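Local coordinates for protein tryptophan halogenase (Shewanella frigidimarina, PDB 2PYX) that probably binds FAD and acts as a flavin-dependent halogenase of the tryptophan halogenase family, at residues Trp97-Asp100 with Asn104-Asp107; Tyr412-Arg417 with Met472-Gln477; Ala278-Trp283 with Gln310-Asn315; Ile405-Leu410 with Gln466-Gly471; Phe137-Ala140 with Gln145-Thr148. All coordinates share one frame; numbering follows the deposited sequence.

Interaction 1: Trp97-Asp100 with Asn104-Asp107; sequences WCKD and NVAD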
# COMPACT_ATOMS: atom_id res chain seq x y z
N TRP A 97 13.38 15.26 -1.47
CA TRP A 97 12.05 15.77 -1.81
C TRP A 97 11.88 17.23 -1.42
O TRP A 97 11.03 17.92 -1.97
CB TRP A 97 10.96 14.95 -1.09
CG TRP A 97 10.61 13.72 -1.78
CD1 TRP A 97 11.32 12.56 -1.87
CD2 TRP A 97 9.39 13.50 -2.48
NE1 TRP A 97 10.63 11.63 -2.63
CE2 TRP A 97 9.42 12.19 -3.00
CE3 TRP A 97 8.25 14.30 -2.71
CZ2 TRP A 97 8.37 11.67 -3.75
CZ3 TRP A 97 7.21 13.76 -3.45
CH2 TRP A 97 7.28 12.48 -3.97
N CYS A 98 12.61 17.69 -0.42
CA CYS A 98 12.38 19.01 0.13
C CYS A 98 13.04 20.19 -0.59
O CYS A 98 12.47 21.30 -0.64
CB CYS A 98 12.80 19.10 1.59
SG CYS A 98 11.94 17.96 2.66
N LYS A 99 14.27 19.97 -1.07
CA LYS A 99 15.06 21.07 -1.61
C LYS A 99 15.70 20.64 -2.92
O LYS A 99 15.91 19.47 -3.16
CB LYS A 99 16.17 21.42 -0.62
CG LYS A 99 15.71 22.03 0.71
CD LYS A 99 16.90 21.99 1.68
CE LYS A 99 16.59 22.48 3.08
NZ LYS A 99 17.75 22.14 4.00
N ASP A 100 16.02 21.63 -3.76
CA ASP A 100 16.87 21.37 -4.92
C ASP A 100 18.19 20.80 -4.39
O ASP A 100 18.80 21.43 -3.51
CB ASP A 100 17.10 22.66 -5.68
CG ASP A 100 15.84 23.18 -6.31
OD1 ASP A 100 15.32 22.46 -7.16
OD2 ASP A 100 15.41 24.26 -5.93
N ASN A 104 26.45 19.16 -0.45
CA ASN A 104 26.76 19.23 0.96
C ASN A 104 25.54 19.44 1.88
O ASN A 104 25.68 19.90 3.04
CB ASN A 104 27.79 20.34 1.20
CG ASN A 104 27.22 21.73 0.95
OD1 ASN A 104 26.37 21.90 0.06
ND2 ASN A 104 27.64 22.71 1.73
N VAL A 105 24.34 19.13 1.37
CA VAL A 105 23.12 19.30 2.15
C VAL A 105 22.31 18.02 2.15
O VAL A 105 21.69 17.67 1.13
CB VAL A 105 22.28 20.46 1.60
CG1 VAL A 105 20.92 20.57 2.35
CG2 VAL A 105 23.05 21.79 1.69
N ALA A 106 22.32 17.32 3.28
CA ALA A 106 21.49 16.13 3.46
C ALA A 106 20.01 16.52 3.45
O ALA A 106 19.60 17.52 4.04
CB ALA A 106 21.83 15.43 4.75
N ASP A 107 19.22 15.73 2.73
CA ASP A 107 17.76 15.94 2.63
C ASP A 107 17.08 14.57 2.60
O ASP A 107 16.95 13.90 1.57
CB ASP A 107 17.43 16.75 1.38
CG ASP A 107 15.94 16.93 1.17
OD1 ASP A 107 15.16 16.62 2.08
OD2 ASP A 107 15.57 17.44 0.12
O HOH W 1 13.36 14.49 1.39
O HOH W 2 17.73 17.90 -1.59
O HOH W 3 17.45 19.43 4.12

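Interaction 2: Tyr412-Arg417 with Met472-Gln477; sequences YVISQR and MSFNTQ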
# COMPACT_ATOMS: atom_id res chain seq x y z
N TYR A 412 4.19 16.40 -2.33
CA TYR A 412 4.69 17.34 -3.34
C TYR A 412 4.50 18.79 -2.94
O TYR A 412 5.35 19.64 -3.20
CB TYR A 412 3.96 17.12 -4.68
CG TYR A 412 4.19 15.78 -5.30
CD1 TYR A 412 5.30 15.55 -6.09
CD2 TYR A 412 3.31 14.71 -5.12
CE1 TYR A 412 5.51 14.34 -6.65
CE2 TYR A 412 3.53 13.49 -5.73
CZ TYR A 412 4.64 13.30 -6.48
OH TYR A 412 4.86 12.07 -7.08
N VAL A 413 3.34 19.10 -2.39
CA VAL A 413 2.94 20.52 -2.25
C VAL A 413 3.82 21.30 -1.30
O VAL A 413 3.98 22.51 -1.45
CB VAL A 413 1.51 20.69 -1.70
CG1 VAL A 413 1.20 22.22 -1.43
CG2 VAL A 413 0.53 20.17 -2.64
N ILE A 414 4.37 20.61 -0.29
CA ILE A 414 5.18 21.27 0.72
C ILE A 414 6.70 21.19 0.46
O ILE A 414 7.51 21.58 1.32
CB ILE A 414 4.82 20.81 2.13
CG1 ILE A 414 5.20 19.35 2.35
CG2 ILE A 414 3.34 21.05 2.39
CD1 ILE A 414 4.73 18.78 3.69
N SER A 415 7.07 20.76 -0.73
CA SER A 415 8.46 20.90 -1.15
C SER A 415 8.83 22.36 -1.33
O SER A 415 7.98 23.22 -1.60
CB SER A 415 8.69 20.18 -2.50
OG SER A 415 10.08 20.22 -2.83
N GLN A 416 10.14 22.62 -1.22
CA GLN A 416 10.69 23.95 -1.52
C GLN A 416 11.49 23.91 -2.82
O GLN A 416 12.17 24.89 -3.19
CB GLN A 416 11.54 24.47 -0.37
CG GLN A 416 10.73 24.76 0.88
CD GLN A 416 11.54 25.51 1.93
OE1 GLN A 416 12.68 25.14 2.22
NE2 GLN A 416 10.95 26.56 2.49
N ARG A 417 11.42 22.80 -3.53
CA ARG A 417 12.13 22.70 -4.82
C ARG A 417 11.66 23.79 -5.79
O ARG A 417 10.48 24.02 -5.96
CB ARG A 417 11.92 21.34 -5.45
CG ARG A 417 12.77 20.26 -4.93
CD ARG A 417 12.31 18.90 -5.37
NE ARG A 417 13.31 17.85 -5.30
CZ ARG A 417 14.16 17.56 -6.29
NH1 ARG A 417 14.13 18.23 -7.45
NH2 ARG A 417 15.02 16.58 -6.17
N MSE A 472 9.08 17.14 6.28
CA MSE A 472 9.41 18.11 5.27
C MSE A 472 9.49 19.54 5.79
O MSE A 472 9.44 20.50 5.03
CB MSE A 472 8.45 17.97 4.08
CG MSE A 472 8.49 16.61 3.49
SE MSE A 472 7.41 16.47 1.83
CE MSE A 472 8.51 17.73 0.67
N SER A 473 9.62 19.70 7.11
CA SER A 473 9.94 20.99 7.74
C SER A 473 8.87 22.05 7.61
O SER A 473 9.15 23.26 7.68
CB SER A 473 11.27 21.51 7.22
OG SER A 473 12.28 20.56 7.52
N PHE A 474 7.62 21.61 7.49
CA PHE A 474 6.51 22.57 7.45
C PHE A 474 6.38 23.31 8.77
O PHE A 474 6.54 22.70 9.83
CB PHE A 474 5.24 21.79 7.15
CG PHE A 474 4.01 22.65 6.93
CD1 PHE A 474 3.62 23.00 5.66
CD2 PHE A 474 3.17 22.99 8.00
CE1 PHE A 474 2.45 23.70 5.45
CE2 PHE A 474 2.03 23.70 7.78
CZ PHE A 474 1.66 24.05 6.52
N ASN A 475 6.13 24.61 8.71
CA ASN A 475 6.01 25.41 9.93
C ASN A 475 4.57 25.54 10.42
O ASN A 475 3.69 25.92 9.66
CB ASN A 475 6.58 26.81 9.70
CG ASN A 475 8.08 26.81 9.53
OD1 ASN A 475 8.58 27.41 8.59
ND2 ASN A 475 8.80 26.18 10.44
N THR A 476 4.38 25.22 11.71
CA THR A 476 3.10 25.34 12.39
C THR A 476 3.31 26.27 13.57
O THR A 476 4.29 26.14 14.31
CB THR A 476 2.59 23.98 12.85
OG1 THR A 476 2.33 23.18 11.70
CG2 THR A 476 1.36 24.08 13.66
N GLN A 477 2.39 27.22 13.73
CA GLN A 477 2.40 28.14 14.86
C GLN A 477 2.42 27.38 16.17
O GLN A 477 1.66 26.41 16.35
CB GLN A 477 1.17 29.06 14.78
CG GLN A 477 1.06 30.18 15.82
CD GLN A 477 0.08 31.22 15.41
OE1 GLN A 477 -1.12 31.00 15.47
NE2 GLN A 477 0.57 32.37 14.98
O HOH W 4 10.09 20.99 2.37
O HOH W 5 7.40 22.26 4.04

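Interaction 3: Ala278-Trp283 with Gln310-Asn315; sequences AQPNGW and QKTLFN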
# COMPACT_ATOMS: atom_id res chain seq x y z
N ALA A 278 13.41 11.83 -4.93
CA ALA A 278 12.84 12.80 -5.85
C ALA A 278 13.82 13.14 -6.96
O ALA A 278 15.03 13.21 -6.71
CB ALA A 278 12.41 14.07 -5.14
N GLN A 279 13.26 13.33 -8.15
CA GLN A 279 13.99 13.65 -9.38
C GLN A 279 13.37 14.91 -9.98
O GLN A 279 12.37 15.44 -9.43
CB GLN A 279 13.91 12.46 -10.34
CG GLN A 279 14.35 11.14 -9.78
CD GLN A 279 15.82 11.12 -9.41
OE1 GLN A 279 16.67 11.66 -10.16
NE2 GLN A 279 16.15 10.52 -8.24
N PRO A 280 13.95 15.45 -11.09
CA PRO A 280 13.38 16.67 -11.66
C PRO A 280 11.91 16.60 -12.06
O PRO A 280 11.24 17.64 -12.00
CB PRO A 280 14.30 16.95 -12.85
CG PRO A 280 15.62 16.37 -12.42
CD PRO A 280 15.25 15.09 -11.72
N ASN A 281 11.45 15.42 -12.48
CA ASN A 281 10.12 15.27 -13.03
C ASN A 281 9.33 14.11 -12.46
O ASN A 281 8.44 13.57 -13.13
CB ASN A 281 10.20 15.19 -14.57
CG ASN A 281 10.67 16.48 -15.15
OD1 ASN A 281 9.98 17.48 -15.07
ND2 ASN A 281 11.87 16.48 -15.74
N GLY A 282 9.66 13.73 -11.23
CA GLY A 282 9.00 12.63 -10.56
C GLY A 282 9.86 12.12 -9.42
O GLY A 282 10.53 12.89 -8.75
N TRP A 283 9.84 10.82 -9.20
CA TRP A 283 10.61 10.22 -8.12
C TRP A 283 10.90 8.79 -8.47
O TRP A 283 10.17 8.14 -9.24
CB TRP A 283 9.85 10.35 -6.78
CG TRP A 283 8.53 9.65 -6.76
CD1 TRP A 283 7.30 10.13 -7.21
CD2 TRP A 283 8.26 8.34 -6.25
NE1 TRP A 283 6.33 9.17 -7.02
CE2 TRP A 283 6.89 8.08 -6.42
CE3 TRP A 283 9.05 7.35 -5.65
CZ2 TRP A 283 6.30 6.86 -6.04
CZ3 TRP A 283 8.46 6.17 -5.21
CH2 TRP A 283 7.08 5.94 -5.41
N GLN A 310 14.58 8.07 -19.11
CA GLN A 310 15.46 6.92 -19.03
C GLN A 310 16.85 7.33 -18.57
O GLN A 310 17.48 6.65 -17.73
CB GLN A 310 15.51 6.18 -20.35
CG GLN A 310 16.41 4.95 -20.23
CD GLN A 310 16.49 4.14 -21.49
OE1 GLN A 310 17.41 4.33 -22.30
NE2 GLN A 310 15.54 3.25 -21.68
N LYS A 311 17.34 8.45 -19.08
CA LYS A 311 18.65 8.95 -18.66
C LYS A 311 18.70 9.21 -17.15
O LYS A 311 19.64 8.83 -16.47
CB LYS A 311 19.06 10.20 -19.43
CG LYS A 311 20.47 10.73 -19.10
CD LYS A 311 21.57 9.73 -19.40
CE LYS A 311 22.96 10.37 -19.24
NZ LYS A 311 24.08 9.39 -19.43
N THR A 312 17.66 9.84 -16.64
CA THR A 312 17.52 10.04 -15.22
C THR A 312 17.54 8.73 -14.45
O THR A 312 18.21 8.65 -13.42
CB THR A 312 16.20 10.85 -14.96
OG1 THR A 312 16.29 12.10 -15.66
CG2 THR A 312 16.00 11.13 -13.49
N LEU A 313 16.82 7.72 -14.92
CA LEU A 313 16.83 6.41 -14.22
C LEU A 313 18.25 5.86 -14.20
O LEU A 313 18.76 5.37 -13.18
CB LEU A 313 15.91 5.39 -14.90
CG LEU A 313 15.88 3.98 -14.32
CD1 LEU A 313 15.54 3.98 -12.83
CD2 LEU A 313 14.99 3.09 -15.10
N PHE A 314 18.88 5.93 -15.36
CA PHE A 314 20.22 5.33 -15.47
C PHE A 314 21.24 6.08 -14.62
O PHE A 314 22.15 5.45 -14.06
CB PHE A 314 20.68 5.24 -16.94
CG PHE A 314 19.96 4.22 -17.76
CD1 PHE A 314 19.03 3.34 -17.21
CD2 PHE A 314 20.22 4.10 -19.12
CE1 PHE A 314 18.37 2.39 -17.98
CE2 PHE A 314 19.57 3.14 -19.88
CZ PHE A 314 18.67 2.28 -19.32
N ASN A 315 21.11 7.39 -14.51
CA ASN A 315 21.94 8.18 -13.61
C ASN A 315 21.79 7.71 -12.18
O ASN A 315 22.76 7.57 -11.44
CB ASN A 315 21.66 9.67 -13.72
CG ASN A 315 22.12 10.27 -15.04
OD1 ASN A 315 22.91 9.67 -15.77
ND2 ASN A 315 21.62 11.47 -15.35
O HOH W 6 18.79 10.47 -11.47

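Interaction 4: Ile405-Leu410 with Gln466-Gly471; sequences IDFLKL and QYVLYG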
# COMPACT_ATOMS: atom_id res chain seq x y z
N ILE A 405 -5.42 10.53 -2.34
CA ILE A 405 -5.00 11.57 -3.26
C ILE A 405 -4.41 12.75 -2.48
O ILE A 405 -3.35 13.32 -2.81
CB ILE A 405 -6.12 12.00 -4.21
CG1 ILE A 405 -6.58 10.84 -5.09
CG2 ILE A 405 -5.64 13.19 -5.08
CD1 ILE A 405 -5.48 10.21 -5.89
N ASP A 406 -5.09 13.13 -1.40
CA ASP A 406 -4.65 14.27 -0.63
C ASP A 406 -3.32 13.97 0.06
O ASP A 406 -2.42 14.83 0.12
CB ASP A 406 -5.68 14.64 0.45
CG ASP A 406 -6.90 15.32 -0.11
OD1 ASP A 406 -6.99 15.58 -1.34
OD2 ASP A 406 -7.81 15.62 0.73
N PHE A 407 -3.19 12.77 0.61
CA PHE A 407 -1.97 12.41 1.33
C PHE A 407 -0.78 12.37 0.36
O PHE A 407 0.30 12.89 0.67
CB PHE A 407 -2.12 11.07 2.08
CG PHE A 407 -0.90 10.71 2.90
CD1 PHE A 407 -0.33 11.62 3.77
CD2 PHE A 407 -0.32 9.46 2.78
CE1 PHE A 407 0.80 11.27 4.53
CE2 PHE A 407 0.78 9.10 3.55
CZ PHE A 407 1.34 10.01 4.41
N LEU A 408 -0.96 11.73 -0.79
CA LEU A 408 0.11 11.71 -1.79
C LEU A 408 0.46 13.11 -2.24
O LEU A 408 1.61 13.50 -2.27
CB LEU A 408 -0.27 10.85 -2.98
CG LEU A 408 0.04 9.36 -2.82
CD1 LEU A 408 -0.53 8.72 -1.55
CD2 LEU A 408 -0.39 8.59 -4.07
N LYS A 409 -0.56 13.91 -2.57
CA LYS A 409 -0.31 15.28 -3.04
C LYS A 409 0.45 16.11 -2.00
O LYS A 409 1.31 16.94 -2.36
CB LYS A 409 -1.62 15.96 -3.39
CG LYS A 409 -1.48 17.40 -3.91
CD LYS A 409 -0.60 17.46 -5.21
CE LYS A 409 -0.61 18.87 -5.77
NZ LYS A 409 -0.17 18.96 -7.22
N LEU A 410 0.15 15.91 -0.71
CA LEU A 410 0.87 16.59 0.37
C LEU A 410 2.38 16.48 0.21
O LEU A 410 3.11 17.40 0.53
CB LEU A 410 0.47 15.97 1.74
CG LEU A 410 1.10 16.62 2.99
CD1 LEU A 410 0.71 18.04 3.17
CD2 LEU A 410 0.72 15.83 4.27
N GLN A 466 1.34 13.83 10.10
CA GLN A 466 2.37 14.49 10.90
C GLN A 466 3.77 14.13 10.42
O GLN A 466 4.64 14.98 10.29
CB GLN A 466 2.22 14.09 12.37
CG GLN A 466 0.89 14.52 12.98
CD GLN A 466 0.65 13.95 14.37
OE1 GLN A 466 1.32 12.99 14.79
NE2 GLN A 466 -0.29 14.56 15.10
N TYR A 467 3.99 12.85 10.15
CA TYR A 467 5.33 12.41 9.76
C TYR A 467 5.77 13.08 8.45
O TYR A 467 6.92 13.45 8.30
CB TYR A 467 5.41 10.91 9.58
CG TYR A 467 5.48 10.12 10.84
CD1 TYR A 467 6.51 10.35 11.77
CD2 TYR A 467 4.60 9.09 11.07
CE1 TYR A 467 6.60 9.55 12.94
CE2 TYR A 467 4.73 8.27 12.25
CZ TYR A 467 5.72 8.53 13.17
OH TYR A 467 5.83 7.71 14.30
N VAL A 468 4.85 13.17 7.49
CA VAL A 468 5.18 13.82 6.22
C VAL A 468 5.29 15.32 6.39
O VAL A 468 6.29 15.94 5.96
CB VAL A 468 4.19 13.42 5.10
CG1 VAL A 468 4.44 14.26 3.82
CG2 VAL A 468 4.34 11.94 4.78
N LEU A 469 4.29 15.96 7.00
CA LEU A 469 4.29 17.40 7.13
C LEU A 469 5.56 17.89 7.81
O LEU A 469 6.22 18.82 7.34
CB LEU A 469 3.05 17.84 7.92
CG LEU A 469 2.66 19.31 7.92
CD1 LEU A 469 2.22 19.77 6.54
CD2 LEU A 469 1.52 19.58 8.88
N TYR A 470 5.89 17.29 8.95
CA TYR A 470 7.04 17.74 9.73
C TYR A 470 8.33 17.09 9.29
O TYR A 470 9.41 17.66 9.51
CB TYR A 470 6.77 17.58 11.22
CG TYR A 470 5.57 18.42 11.62
CD1 TYR A 470 5.52 19.80 11.38
CD2 TYR A 470 4.42 17.82 12.12
CE1 TYR A 470 4.40 20.55 11.65
CE2 TYR A 470 3.29 18.59 12.42
CZ TYR A 470 3.26 19.93 12.19
OH TYR A 470 2.14 20.68 12.45
N GLY A 471 8.27 15.94 8.64
CA GLY A 471 9.44 15.43 7.94
C GLY A 471 9.98 16.44 6.94
O GLY A 471 11.21 16.57 6.77

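Interaction 5: Phe137-Ala140 with Gln145-Thr148; sequences FAEA and QVLT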
# COMPACT_ATOMS: atom_id res chain seq x y z
N PHE A 137 11.03 15.33 14.10
CA PHE A 137 9.83 14.73 14.64
C PHE A 137 9.99 13.22 14.78
O PHE A 137 9.72 12.65 15.83
CB PHE A 137 8.65 15.10 13.74
CG PHE A 137 7.34 14.48 14.15
CD1 PHE A 137 6.78 14.71 15.41
CD2 PHE A 137 6.67 13.65 13.28
CE1 PHE A 137 5.57 14.12 15.77
CE2 PHE A 137 5.46 13.08 13.62
CZ PHE A 137 4.92 13.29 14.86
N ALA A 138 10.43 12.54 13.74
CA ALA A 138 10.50 11.09 13.79
C ALA A 138 11.49 10.59 14.85
O ALA A 138 11.18 9.67 15.60
CB ALA A 138 10.85 10.49 12.46
N GLU A 139 12.65 11.24 14.94
CA GLU A 139 13.55 10.84 16.04
C GLU A 139 12.94 11.07 17.42
O GLU A 139 13.17 10.26 18.34
CB GLU A 139 14.88 11.55 15.93
CG GLU A 139 15.88 11.02 16.98
CD GLU A 139 17.28 11.58 16.84
OE1 GLU A 139 17.66 12.05 15.75
OE2 GLU A 139 18.01 11.54 17.86
N ALA A 140 12.19 12.17 17.58
CA ALA A 140 11.63 12.52 18.87
C ALA A 140 10.56 11.55 19.34
O ALA A 140 10.40 11.35 20.55
CB ALA A 140 11.06 13.93 18.84
N GLN A 145 13.34 5.67 13.17
CA GLN A 145 14.23 6.54 12.39
C GLN A 145 15.66 6.09 12.61
O GLN A 145 16.36 5.74 11.65
CB GLN A 145 14.05 8.02 12.73
CG GLN A 145 15.01 9.01 12.07
CD GLN A 145 15.01 8.92 10.53
OE1 GLN A 145 15.11 7.83 9.95
NE2 GLN A 145 14.89 10.06 9.87
N VAL A 146 16.06 6.02 13.87
CA VAL A 146 17.40 5.60 14.24
C VAL A 146 17.67 4.15 13.83
O VAL A 146 18.72 3.87 13.27
CB VAL A 146 17.65 5.82 15.76
CG1 VAL A 146 18.94 5.15 16.18
CG2 VAL A 146 17.66 7.31 16.08
N LEU A 147 16.72 3.24 14.07
CA LEU A 147 16.95 1.84 13.82
C LEU A 147 17.05 1.52 12.33
O LEU A 147 17.88 0.73 11.90
CB LEU A 147 15.86 1.00 14.50
CG LEU A 147 15.79 1.20 16.03
CD1 LEU A 147 14.55 0.58 16.65
CD2 LEU A 147 17.01 0.64 16.71
N THR A 148 16.21 2.14 11.52
CA THR A 148 16.25 1.90 10.08
C THR A 148 17.51 2.53 9.46
O THR A 148 18.04 1.99 8.50
CB THR A 148 14.95 2.36 9.37
OG1 THR A 148 14.76 3.75 9.59
CG2 THR A 148 13.77 1.58 9.88

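Interaction 1: Trp97-Asp100 with Asn104-Asp107
C98 and K99 turn their backbone N-H groups onto the carboxylate of D107, a side-chain-to-backbone contact within the long loop of a beta hairpin, between the antiparallel strands 87-95 and 108-112. OD2 of D107 is the shared acceptor. K99 N donates to it over 3.1 Å, reaching the syn side but 33° out of the carboxylate plane; C98 N makes a weak, more bent bond to the same OD2 at 3.0 Å (131° at the hydrogen). With CG opposite its own backbone N (chi1 177°), D107 reaches straight across the loop, and its other oxygen, OD1, comes to 3.5 Å from C98 SG. A water linking OD1 to W97 N ties this second oxygen to the same bend of chain. An alanine in place of D107 would probably leave the N-H groups of C98 and K99 without their buried acceptor. The ammonium of K99 does not pair with the acid: its extended chain runs on past OD2 and crosses V105 at about a right angle. There NZ lies 3.9 Å from V105 CG1 and donates to a water 2.7 Å away, which in turn donates to A106 O.

Interaction 2: Tyr412-Arg417 with Met472-Gln477
I414 and M472 are the residues at which two helices, 383-413 and 462-471, leave helical geometry, so this contact joins two helix C-terminal ends. The second helix closes in a Schellman motif: S473, with positive phi, is the C-prime residue, F474 N bonds back to L469 O and S473 N to Y470 O. That reversal sets F474 beside I414. Across the gap the packing is apolar. The side chain of I414 forks: CG1 meets the selenium atom of M472, a selenomethionine, at 3.7 Å, CD1 lies 3.8 Å from M472 CB, and the CG2 branch approaches the F474 ring obliquely, 3.8 Å from F474 CD1. A chi1 of 67°, which places CG1 between backbone N and carbonyl carbon, aims CG1 at M472 and CG2 at F474. M472 bends at its last torsion, which brings CE over the backbone of S415, 3.6 Å from S415 N. The two chain ends are also bridged by solvent: two waters each lie within bonding distance of both I414 O and M472 O. L440 and W443 of helix 434-443 cover I414 and F474 respectively. Past the helix end, S415 OG bonds to W97 O in the neighbouring loop and also accepts from R417 N at 3.0 Å with a nearly straight 166° geometry, an ST turn.

Interaction 3: Ala278-Trp283 with Gln310-Asn315
T312 O and Q279 OE1 are coupled by a single water that donates to both, 2.7 Å from the helix carbonyl of T312 and 2.8 Å from the amide oxygen of Q279. This bridge is the polar link between a strand turn and helix 306-317, and a small patch of direct packing lies beside it. The methyl CG2 of T312 sits against the flank of the glutamine chain, 3.4 Å from Q279 OE1 and 4.0 Å from Q279 CB, the two side chains passing each other in opposite directions. Q279 folds at its second torsion (chi2 -64°), curling CG, CD and OE1 around that methyl; its NE2 bonds to T277 O, which fixes which way round the amide lies. On the helix, T312 OG1 bonds back to D308 O one turn earlier, leaving CG2 as the branch offered to the turn. P280 adds a looser touch, its CD 4.4 Å from the same T312 CG2. Y297 of strand 292-299 is touched by both Q279 and T312 and bonds through its hydroxyl to N281 N, while a bond between Q279 O and W423 NE1 ties the turn to helix 421-425. Little area is buried, and no predicted cofactor or substrate site is near. The arrangement is that of a beta-hairpin tip: strands 274-279 and 282-288 are joined by a type I turn from Q279 to G282, with Q279 N bonded to G282 O, and a helix lies alongside on the protein surface.

Interaction 4: Ile405-Leu410 with Gln466-Gly471
Helices 405-410 and 466-471 run in nearly the same direction, their axes 10.6 Å apart at closest approach and crossing at 22°, with L410 and L469 the nearest pair of CA atoms. At this spacing the side chains bridge the gap, and V468 stands in the middle of it. Its two methyls serve different partners: CG2 presses obliquely on the F407 ring, 3.6 Å from both CZ and CE1, whereas CG1 lies 4.1 Å from L410 CD2. L410 and V468 slide past one another in opposite directions. A chi1 of -177° swings the F407 ring away from its own backbone N and carries its far end over to the valine. The other L410 methyl, CD1, lies 4.1 Å from CD1 of L469, the next residue along from V468, the two leucines crossing at about a right angle. An alanine at V468 would probably open a gap between F407 and L410 and give the phenylalanine ring freedom to shift. Helix 434-443 closes one flank, with L440 against L410 and W443 against L469, while F460 and F465 meet the F407 ring. All four contacting residues are buried, and their side chains meet by carbon alone, so shape and dispersion hold these helices together here without any polar pairing. Because the F407 side chain lies about 4 Å from that of E361, predicted to bind L-tryptophan, this apolar packing probably forms a hydrophobic backing to the substrate site.

Interaction 5: Phe137-Ala140 with Gln145-Thr148
A138 and Q145 face each other across two short consecutive helices, 137-141 and 144-149, which are joined by a tight turn of only a couple of residues. The backbones come close, E139 and Q145 having CA atoms 5.7 Å apart, consistent with the small size of A138 next to E139: the alanine CB points directly at the other helix and meets Q145 CB at 4.1 Å. The same Q145 CB also lies 4.1 Å from E139 N, so the glutamine's first carbon rests on both the methyl and the backbone of the first helix. Next to this pair, E139, which is exposed, runs outward as an extended chain, and its CG touches the CG2 branch of V146 at 4.2 Å; here the methylenes, not the carboxylate, make the contact. V146 also packs on T501 of the long helix 484-507, the helix that A140 of the first short helix touches through F494. All direct touches are van der Waals contacts over a modest area. The polar end of Q145 belongs to another part of the fold. Its chain sets out trans to the backbone N (chi1 175°), then bends sharply at the second torsion (chi2 56°), turning the amide away from A138 and towards strand 87-95, where Q145 OE1 bonds to R93 NH1.

Along the chain, interaction 1 comes first, then interaction 5 and interaction 3; interactions 4 and 2 follow with alternating segments, both using helix 383-413. These two are the closest pair, with centres about 9 Å apart, and T476 OG1 bonds to Y470 OH between them. The end of helix 383-413 then meets the hairpin loop of interaction 1, where C98 O receives Q416 N. W97 in that loop packs on W283 of interaction 3, although the centres of interactions 1 and 3 are about 16 Å apart. Interaction 5 joins through F137, which touches Y467 of interaction 4. Helical packing and the strand 87-95 sheet thus form one connected region, with interaction 4 closest to the predicted tryptophan site.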